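Local coordinates for membrane protein implicated in regulation of membrane protease activity (Corynebacterium glutamicum ATCC 13032, PDB 3CP0), which is of unconfirmed function but, as the soluble NfeD-like domain of a membrane protein, probably binds partners in regulating membrane protease activity, at residues I48-F60 with I69-E81. Sequence-based numbering, arbitrary orientation. Where two conformers were deposited one is given.
Sequences IWSARSMDPTHTF and IDIQGTTAIVWKE
Trp79 lies between Met54, Asp55, His58 and Phe60 where the 48-60 segment leaves its strand and turns back. Its CG stands anti to the backbone N (chi1 -164°), which carries the indole across to the other segment. CB meets the SE and CB of Met54, a selenomethionine. Further out, the face of the five-membered ring lies under the Met54 methyl: CE sits 3.5 Å from the centroid of that Trp79 ring, a CH-pi contact, with SE over the same face as a Met-aromatic contact. CD1, NE1, CD2, CE2 and CZ2 all meet this methyl, CD2 and CE2 most closely. The bend at the last Met54 torsion (chi3 80°) folds CE onto the ring. Lys80 CG lies over the opposite face, toward the rim. On the six-membered ring, CE3 meets Phe60 CZ at 3.6 Å, near the phenyl plane, with the two rings perpendicular. CZ3 and CH2 reach Asp55 CB and His58 CB, each CB 3.7 Å from Trp79 CZ3, and this indole edge points at the imidazole face, an edge-to-face pair with planes at 63°. His58 ND1 binds a zinc ion, so one ring of the aromatic cluster is itself a metal ligand. Asp55 OD1 accepts Thr57 N at 2.9 Å, an Asx turn, and also Thr57 OG1 from the same face. Leading into the cluster, strands 48-53 and 75-80 pair in parallel: Ser50 O accepts from Ala76 N, Arg52 N gives to Ala76 O, Arg52 O takes Val78 N, and Met54 N extends the ladder to Val78 O at 2.9 Å. Ile77 CG2 closes on Met54 CA. In the OB-like NfeD domain, strand 75-80 lies between parallel 47-53 and antiparallel 65-72, while 47-53 pairs antiparallel on its other side with 41-44; Phe60 and Val78 both rest on Val66.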
ATOM      1  N   ILE A  48       7.576  -7.886   0.165  1.00 17.68           N
ATOM      2  CA  ILE A  48       7.569  -6.503   0.650  1.00 18.51           C
ATOM      3  C   ILE A  48       7.559  -5.549  -0.547  1.00 18.54           C
ATOM      4  O   ILE A  48       8.439  -5.655  -1.391  1.00 18.99           O
ATOM      5  CB  ILE A  48       8.839  -6.263   1.500  1.00 20.49           C
ATOM      6  CG1 ILE A  48       8.745  -7.180   2.734  1.00 21.41           C
ATOM      7  CG2 ILE A  48       8.909  -4.781   1.865  1.00 21.87           C
ATOM      8  CD1 ILE A  48       9.913  -6.993   3.711  1.00 28.21           C
ATOM      9  N   TRP A  49       6.577  -4.655  -0.583  1.00 17.71           N
ATOM     10  CA  TRP A  49       6.406  -3.649  -1.621  1.00 17.23           C
ATOM     11  C   TRP A  49       6.467  -2.255  -1.009  1.00 15.93           C
ATOM     12  O   TRP A  49       5.899  -1.986   0.043  1.00 16.88           O
ATOM     13  CB  TRP A  49       5.008  -3.786  -2.266  1.00 19.48           C
ATOM     14  CG  TRP A  49       4.941  -4.913  -3.151  1.00 20.11           C
ATOM     15  CD1 TRP A  49       4.902  -6.242  -2.812  1.00 23.78           C
ATOM     16  CD2 TRP A  49       4.898  -4.853  -4.573  1.00 24.72           C
ATOM     17  NE1 TRP A  49       4.835  -7.017  -3.965  1.00 25.02           N
ATOM     18  CE2 TRP A  49       4.863  -6.185  -5.051  1.00 27.71           C
ATOM     19  CE3 TRP A  49       4.909  -3.800  -5.482  1.00 28.08           C
ATOM     20  CZ2 TRP A  49       4.845  -6.492  -6.430  1.00 29.61           C
ATOM     21  CZ3 TRP A  49       4.868  -4.091  -6.846  1.00 29.46           C
ATOM     22  CH2 TRP A  49       4.835  -5.429  -7.302  1.00 28.15           C
ATOM     23  N   SER A  50       7.076  -1.329  -1.746  1.00 14.99           N
ATOM     24  CA  SER A  50       6.921   0.098  -1.422  1.00 15.95           C
ATOM     25  C   SER A  50       5.470   0.496  -1.548  1.00 15.47           C
ATOM     26  O   SER A  50       4.745   0.020  -2.445  1.00 16.75           O
ATOM     27  CB  SER A  50       7.725   0.936  -2.395  1.00 15.05           C
ATOM     28  OG  SER A  50       9.149   0.697  -2.214  1.00 15.61           O
ATOM     29  N   ALA A  51       5.046   1.461  -0.725  1.00 15.76           N
ATOM     30  CA  ALA A  51       3.653   1.928  -0.761  1.00 16.18           C
ATOM     31  C   ALA A  51       3.567   3.412  -0.412  1.00 17.83           C
ATOM     32  O   ALA A  51       4.437   3.941   0.304  1.00 19.07           O
ATOM     33  CB  ALA A  51       2.767   1.113   0.219  1.00 17.34           C
ATOM     34  N   ARG A  52       2.561   4.071  -0.971  0.50 17.62           N
ATOM     35  CA  ARG A  52       2.262   5.477  -0.680  0.50 17.55           C
ATOM     36  C   ARG A  52       0.755   5.565  -0.447  0.50 18.06           C
ATOM     37  O   ARG A  52      -0.013   4.751  -0.962  0.50 17.38           O
ATOM     38  CB  ARG A  52       2.606   6.364  -1.889  0.50 17.85           C
ATOM     39  CG  ARG A  52       4.113   6.555  -2.155  0.50 20.40           C
ATOM     40  CD  ARG A  52       5.000   6.638  -0.906  0.50 20.01           C
ATOM     41  NE  ARG A  52       6.435   6.633  -1.264  0.50 24.97           N
ATOM     42  CZ  ARG A  52       7.297   5.638  -1.034  0.50 22.97           C
ATOM     43  NH1 ARG A  52       6.956   4.515  -0.411  0.50 17.22           N
ATOM     44  NH2 ARG A  52       8.556   5.782  -1.417  0.50 25.24           N
ATOM     45  N   SER A  53       0.333   6.568   0.319  0.50 17.49           N
ATOM     46  CA  SER A  53      -1.104   6.758   0.531  0.50 19.13           C
ATOM     47  C   SER A  53      -1.733   7.363  -0.710  0.50 18.33           C
ATOM     48  O   SER A  53      -1.092   8.137  -1.431  0.50 18.99           O
ATOM     49  CB  SER A  53      -1.312   7.659   1.736  0.50 18.95           C
ATOM     50  OG  SER A  53      -0.909   6.940   2.873  0.50 22.25           O
HETATM   51  N   MSE A  54      -2.978   6.966  -0.987  1.00 17.62           N
HETATM   52  CA  MSE A  54      -3.733   7.595  -2.062  1.00 17.87           C
HETATM   53  C   MSE A  54      -3.949   9.110  -1.791  1.00 18.94           C
HETATM   54  O   MSE A  54      -3.909   9.927  -2.709  1.00 18.97           O
HETATM   55  CB  MSE A  54      -5.105   6.886  -2.181  1.00 17.69           C
HETATM   56  CG  MSE A  54      -5.943   7.488  -3.294  1.00 16.43           C
HETATM   57 SE   MSE A  54      -7.751   6.825  -3.120  0.65 22.26          SE
HETATM   58  CE  MSE A  54      -8.242   8.064  -1.722  1.00 21.08           C
ATOM     59  N   ASP A  55      -4.169   9.443  -0.517  1.00 20.07           N
ATOM     60  CA  ASP A  55      -4.288  10.855  -0.076  1.00 20.97           C
ATOM     61  C   ASP A  55      -3.079  11.113   0.821  1.00 21.62           C
ATOM     62  O   ASP A  55      -2.968  10.516   1.909  1.00 19.80           O
ATOM     63  CB  ASP A  55      -5.595  11.039   0.674  1.00 21.48           C
ATOM     64  CG  ASP A  55      -5.808  12.506   1.126  1.00 24.28           C
ATOM     65  OD1 ASP A  55      -4.814  13.227   1.400  1.00 25.28           O
ATOM     66  OD2 ASP A  55      -6.981  12.919   1.215  1.00 26.25           O
ATOM     67  N   PRO A  56      -2.158  11.972   0.377  1.00 21.68           N
ATOM     68  CA  PRO A  56      -0.909  12.140   1.139  1.00 23.38           C
ATOM     69  C   PRO A  56      -1.089  12.770   2.532  1.00 23.76           C
ATOM     70  O   PRO A  56      -0.106  12.857   3.278  1.00 26.34           O
ATOM     71  CB  PRO A  56      -0.086  13.100   0.259  1.00 23.83           C
ATOM     72  CG  PRO A  56      -1.139  13.912  -0.475  1.00 25.65           C
ATOM     73  CD  PRO A  56      -2.165  12.831  -0.833  1.00 23.66           C
ATOM     74  N   THR A  57      -2.283  13.236   2.886  1.00 20.07           N
ATOM     75  CA  THR A  57      -2.460  13.710   4.274  1.00 20.56           C
ATOM     76  C   THR A  57      -2.778  12.562   5.245  1.00 20.17           C
ATOM     77  O   THR A  57      -2.870  12.783   6.473  1.00 18.63           O
ATOM     78  CB  THR A  57      -3.526  14.794   4.380  1.00 21.27           C
ATOM     79  OG1 THR A  57      -4.805  14.232   4.053  1.00 24.73           O
ATOM     80  CG2 THR A  57      -3.251  15.905   3.372  1.00 23.44           C
ATOM     81  N   HIS A  58      -3.023  11.355   4.728  1.00 18.19           N
ATOM     82  CA  HIS A  58      -3.487  10.286   5.603  1.00 20.02           C
ATOM     83  C   HIS A  58      -2.379   9.274   5.820  1.00 21.79           C
ATOM     84  O   HIS A  58      -1.872   8.746   4.846  1.00 26.18           O
ATOM     85  CB  HIS A  58      -4.724   9.603   4.974  1.00 20.12           C
ATOM     86  CG  HIS A  58      -5.360   8.564   5.839  1.00 20.85           C
ATOM     87  ND1 HIS A  58      -6.562   8.763   6.452  1.00 20.21           N
ATOM     88  CD2 HIS A  58      -4.975   7.309   6.193  1.00 19.47           C
ATOM     89  CE1 HIS A  58      -6.908   7.720   7.174  0.50 14.05           C
ATOM     90  NE2 HIS A  58      -5.952   6.820   7.048  1.00 19.37           N
ATOM     91  N   THR A  59      -2.033   8.970   7.066  1.00 20.59           N
ATOM     92  CA  THR A  59      -0.998   7.973   7.320  1.00 20.51           C
ATOM     93  C   THR A  59      -1.686   6.682   7.806  1.00 21.43           C
ATOM     94  O   THR A  59      -2.650   6.726   8.612  1.00 21.79           O
ATOM     95  CB  THR A  59      -0.039   8.497   8.425  1.00 23.58           C
ATOM     96  OG1 THR A  59       0.657   9.645   7.917  1.00 25.05           O
ATOM     97  CG2 THR A  59       0.996   7.457   8.803  1.00 25.57           C
ATOM     98  N   PHE A  60      -1.192   5.551   7.310  1.00 19.51           N
ATOM     99  CA  PHE A  60      -1.611   4.226   7.756  1.00 18.47           C
ATOM    100  C   PHE A  60      -0.494   3.676   8.620  1.00 19.66           C
ATOM    101  O   PHE A  60       0.653   3.492   8.153  1.00 20.56           O
ATOM    102  CB  PHE A  60      -1.874   3.309   6.526  1.00 18.56           C
ATOM    103  CG  PHE A  60      -3.031   3.758   5.712  1.00 19.25           C
ATOM    104  CD1 PHE A  60      -4.325   3.455   6.115  1.00 19.04           C
ATOM    105  CD2 PHE A  60      -2.827   4.471   4.532  1.00 18.36           C
ATOM    106  CE1 PHE A  60      -5.433   3.871   5.355  1.00 23.31           C
ATOM    107  CE2 PHE A  60      -3.905   4.914   3.754  1.00 20.45           C
ATOM    108  CZ  PHE A  60      -5.205   4.596   4.162  1.00 20.25           C
ATOM    109  N   ILE A  69      -5.124   0.209  -4.399  1.00 16.86           N
ATOM    110  CA  ILE A  69      -6.071   0.742  -5.393  1.00 15.35           C
ATOM    111  C   ILE A  69      -5.452   1.217  -6.706  1.00 16.94           C
ATOM    112  O   ILE A  69      -6.121   1.605  -7.630  1.00 17.19           O
ATOM    113  CB  ILE A  69      -7.058   1.815  -4.724  1.00 18.46           C
ATOM    114  CG1 ILE A  69      -6.274   2.935  -4.032  1.00 17.95           C
ATOM    115  CG2 ILE A  69      -7.953   1.129  -3.712  1.00 20.47           C
ATOM    116  CD1 ILE A  69      -5.479   3.777  -4.985  1.00 19.71           C
ATOM    117  N   ASP A  70      -4.138   1.186  -6.738  1.00 16.34           N
ATOM    118  CA  ASP A  70      -3.381   1.545  -7.951  1.00 16.85           C
ATOM    119  C   ASP A  70      -1.953   1.076  -7.775  1.00 18.54           C
ATOM    120  O   ASP A  70      -1.511   0.798  -6.685  1.00 17.99           O
ATOM    121  CB  ASP A  70      -3.450   3.053  -8.170  1.00 16.62           C
ATOM    122  CG  ASP A  70      -2.991   3.451  -9.590  1.00 23.29           C
ATOM    123  OD1 ASP A  70      -2.800   2.572 -10.489  1.00 24.37           O
ATOM    124  OD2 ASP A  70      -2.738   4.666  -9.721  1.00 26.95           O
ATOM    125  N   ILE A  71      -1.236   0.939  -8.882  1.00 19.87           N
ATOM    126  CA  ILE A  71       0.201   0.623  -8.823  1.00 21.57           C
ATOM    127  C   ILE A  71       0.828   1.639  -9.761  1.00 22.94           C
ATOM    128  O   ILE A  71       0.378   1.794 -10.926  1.00 23.43           O
ATOM    129  CB  ILE A  71       0.501  -0.773  -9.347  1.00 22.46           C
ATOM    130  CG1 ILE A  71      -0.046  -1.893  -8.452  1.00 25.87           C
ATOM    131  CG2 ILE A  71       2.054  -0.956  -9.524  1.00 24.92           C
ATOM    132  CD1 ILE A  71       0.793  -2.342  -7.265  1.00 29.27           C
ATOM    133  N   GLN A  72       1.867   2.325  -9.284  0.50 20.83           N
ATOM    134  CA  GLN A  72       2.601   3.257 -10.135  0.50 21.87           C
ATOM    135  C   GLN A  72       4.055   2.773 -10.221  0.50 20.61           C
ATOM    136  O   GLN A  72       4.798   2.910  -9.257  0.50 19.16           O
ATOM    137  CB  GLN A  72       2.530   4.664  -9.549  0.50 21.70           C
ATOM    138  CG  GLN A  72       1.098   5.214  -9.358  0.50 23.47           C
ATOM    139  CD  GLN A  72       1.062   6.579  -8.663  0.50 25.53           C
ATOM    140  OE1 GLN A  72       2.087   7.091  -8.191  0.50 29.90           O
ATOM    141  NE2 GLN A  72      -0.140   7.181  -8.601  0.50 30.22           N
ATOM    142  N   GLY A  73       4.446   2.196 -11.359  1.00 19.37           N
ATOM    143  CA  GLY A  73       5.784   1.501 -11.476  1.00 19.07           C
ATOM    144  C   GLY A  73       5.750   0.268 -10.579  1.00 20.01           C
ATOM    145  O   GLY A  73       5.035  -0.702 -10.868  1.00 20.51           O
ATOM    146  N   THR A  74       6.485   0.291  -9.470  1.00 16.73           N
ATOM    147  CA  THR A  74       6.505  -0.803  -8.528  1.00 17.21           C
ATOM    148  C   THR A  74       6.070  -0.310  -7.136  1.00 17.55           C
ATOM    149  O   THR A  74       6.468  -0.899  -6.106  1.00 19.25           O
ATOM    150  CB  THR A  74       7.853  -1.486  -8.432  1.00 17.52           C
ATOM    151  OG1 THR A  74       8.914  -0.509  -8.341  1.00 15.90           O
ATOM    152  CG2 THR A  74       8.097  -2.362  -9.672  1.00 18.82           C
ATOM    153  N   THR A  75       5.294   0.772  -7.126  1.00 17.13           N
ATOM    154  CA  THR A  75       4.819   1.331  -5.855  1.00 17.37           C
ATOM    155  C   THR A  75       3.327   1.097  -5.738  1.00 18.12           C
ATOM    156  O   THR A  75       2.574   1.488  -6.641  1.00 18.45           O
ATOM    157  CB  THR A  75       5.045   2.870  -5.831  1.00 18.39           C
ATOM    158  OG1 THR A  75       6.447   3.100  -5.996  1.00 19.22           O
ATOM    159  CG2 THR A  75       4.610   3.473  -4.507  1.00 20.40           C
ATOM    160  N   ALA A  76       2.933   0.466  -4.657  1.00 16.99           N
ATOM    161  CA  ALA A  76       1.537   0.270  -4.407  1.00 18.12           C
ATOM    162  C   ALA A  76       0.935   1.575  -3.843  1.00 20.05           C
ATOM    163  O   ALA A  76       1.477   2.175  -2.894  1.00 20.38           O
ATOM    164  CB  ALA A  76       1.375  -0.862  -3.382  1.00 18.45           C
ATOM    165  N   ILE A  77      -0.191   1.994  -4.407  1.00 17.11           N
ATOM    166  CA  ILE A  77      -0.901   3.137  -3.860  1.00 16.65           C
ATOM    167  C   ILE A  77      -2.105   2.563  -3.112  1.00 17.23           C
ATOM    168  O   ILE A  77      -2.937   1.800  -3.669  1.00 17.44           O
ATOM    169  CB  ILE A  77      -1.432   4.093  -4.982  1.00 16.67           C
ATOM    170  CG1 ILE A  77      -0.348   4.472  -6.008  1.00 17.88           C
ATOM    171  CG2 ILE A  77      -2.019   5.404  -4.418  1.00 18.45           C
ATOM    172  CD1 ILE A  77       0.917   4.976  -5.331  1.00 19.32           C
ATOM    173  N   VAL A  78      -2.163   2.920  -1.850  1.00 17.14           N
ATOM    174  CA  VAL A  78      -3.122   2.252  -0.921  1.00 16.75           C
ATOM    175  C   VAL A  78      -4.136   3.157  -0.293  1.00 18.01           C
ATOM    176  O   VAL A  78      -3.919   4.391  -0.113  1.00 17.17           O
ATOM    177  CB  VAL A  78      -2.360   1.480   0.177  1.00 16.90           C
ATOM    178  CG1 VAL A  78      -1.341   0.465  -0.486  1.00 18.51           C
ATOM    179  CG2 VAL A  78      -1.628   2.405   1.131  1.00 18.45           C
ATOM    180  N   TRP A  79      -5.257   2.544   0.070  1.00 16.57           N
ATOM    181  CA  TRP A  79      -6.304   3.283   0.777  1.00 16.96           C
ATOM    182  C   TRP A  79      -6.973   2.370   1.800  1.00 17.77           C
ATOM    183  O   TRP A  79      -6.506   1.255   2.089  1.00 18.67           O
ATOM    184  CB  TRP A  79      -7.296   3.901  -0.201  1.00 18.43           C
ATOM    185  CG  TRP A  79      -8.185   4.984   0.405  1.00 19.90           C
ATOM    186  CD1 TRP A  79      -9.553   5.054   0.374  1.00 22.13           C
ATOM    187  CD2 TRP A  79      -7.730   6.146   1.132  1.00 17.81           C
ATOM    188  NE1 TRP A  79      -9.998   6.195   1.070  1.00 20.88           N
ATOM    189  CE2 TRP A  79      -8.898   6.877   1.532  1.00 21.12           C
ATOM    190  CE3 TRP A  79      -6.464   6.637   1.477  1.00 19.32           C
ATOM    191  CZ2 TRP A  79      -8.818   8.082   2.281  1.00 20.92           C
ATOM    192  CZ3 TRP A  79      -6.403   7.836   2.248  1.00 20.87           C
ATOM    193  CH2 TRP A  79      -7.565   8.532   2.599  1.00 20.95           C
ATOM    194  N   LYS A  80      -8.038   2.876   2.399  1.00 19.30           N
ATOM    195  CA  LYS A  80      -8.772   2.162   3.428  1.00 18.36           C
ATOM    196  C   LYS A  80      -9.207   0.803   2.884  1.00 20.74           C
ATOM    197  O   LYS A  80      -9.603   0.680   1.712  1.00 20.47           O
ATOM    198  CB  LYS A  80      -9.985   3.023   3.794  1.00 18.84           C
ATOM    199  CG  LYS A  80      -9.530   4.294   4.586  1.00 18.96           C
ATOM    200  CD  LYS A  80     -10.741   5.178   4.851  1.00 22.93           C
ATOM    201  CE  LYS A  80     -10.333   6.474   5.615  1.00 21.42           C
ATOM    202  NZ  LYS A  80     -11.595   7.163   6.064  1.00 26.67           N
ATOM    203  N   GLU A  81      -9.186  -0.188   3.769  1.00 21.30           N
ATOM    204  CA  GLU A  81      -9.559  -1.522   3.368  1.00 23.99           C
ATOM    205  C   GLU A  81     -11.006  -1.548   2.887  1.00 26.91           C
ATOM    206  O   GLU A  81     -11.921  -0.979   3.518  1.00 25.69           O
ATOM    207  CB  GLU A  81      -9.360  -2.486   4.547  1.00 24.36           C
ATOM    208  CG  GLU A  81      -9.460  -3.881   4.113  1.00 23.01           C
ATOM    209  CD  GLU A  81      -9.565  -4.910   5.232  1.00 22.71           C
ATOM    210  OE1 GLU A  81      -9.529  -4.564   6.465  1.00 24.00           O
ATOM    211  OE2 GLU A  81      -9.724  -6.097   4.871  1.00 24.59           O
TER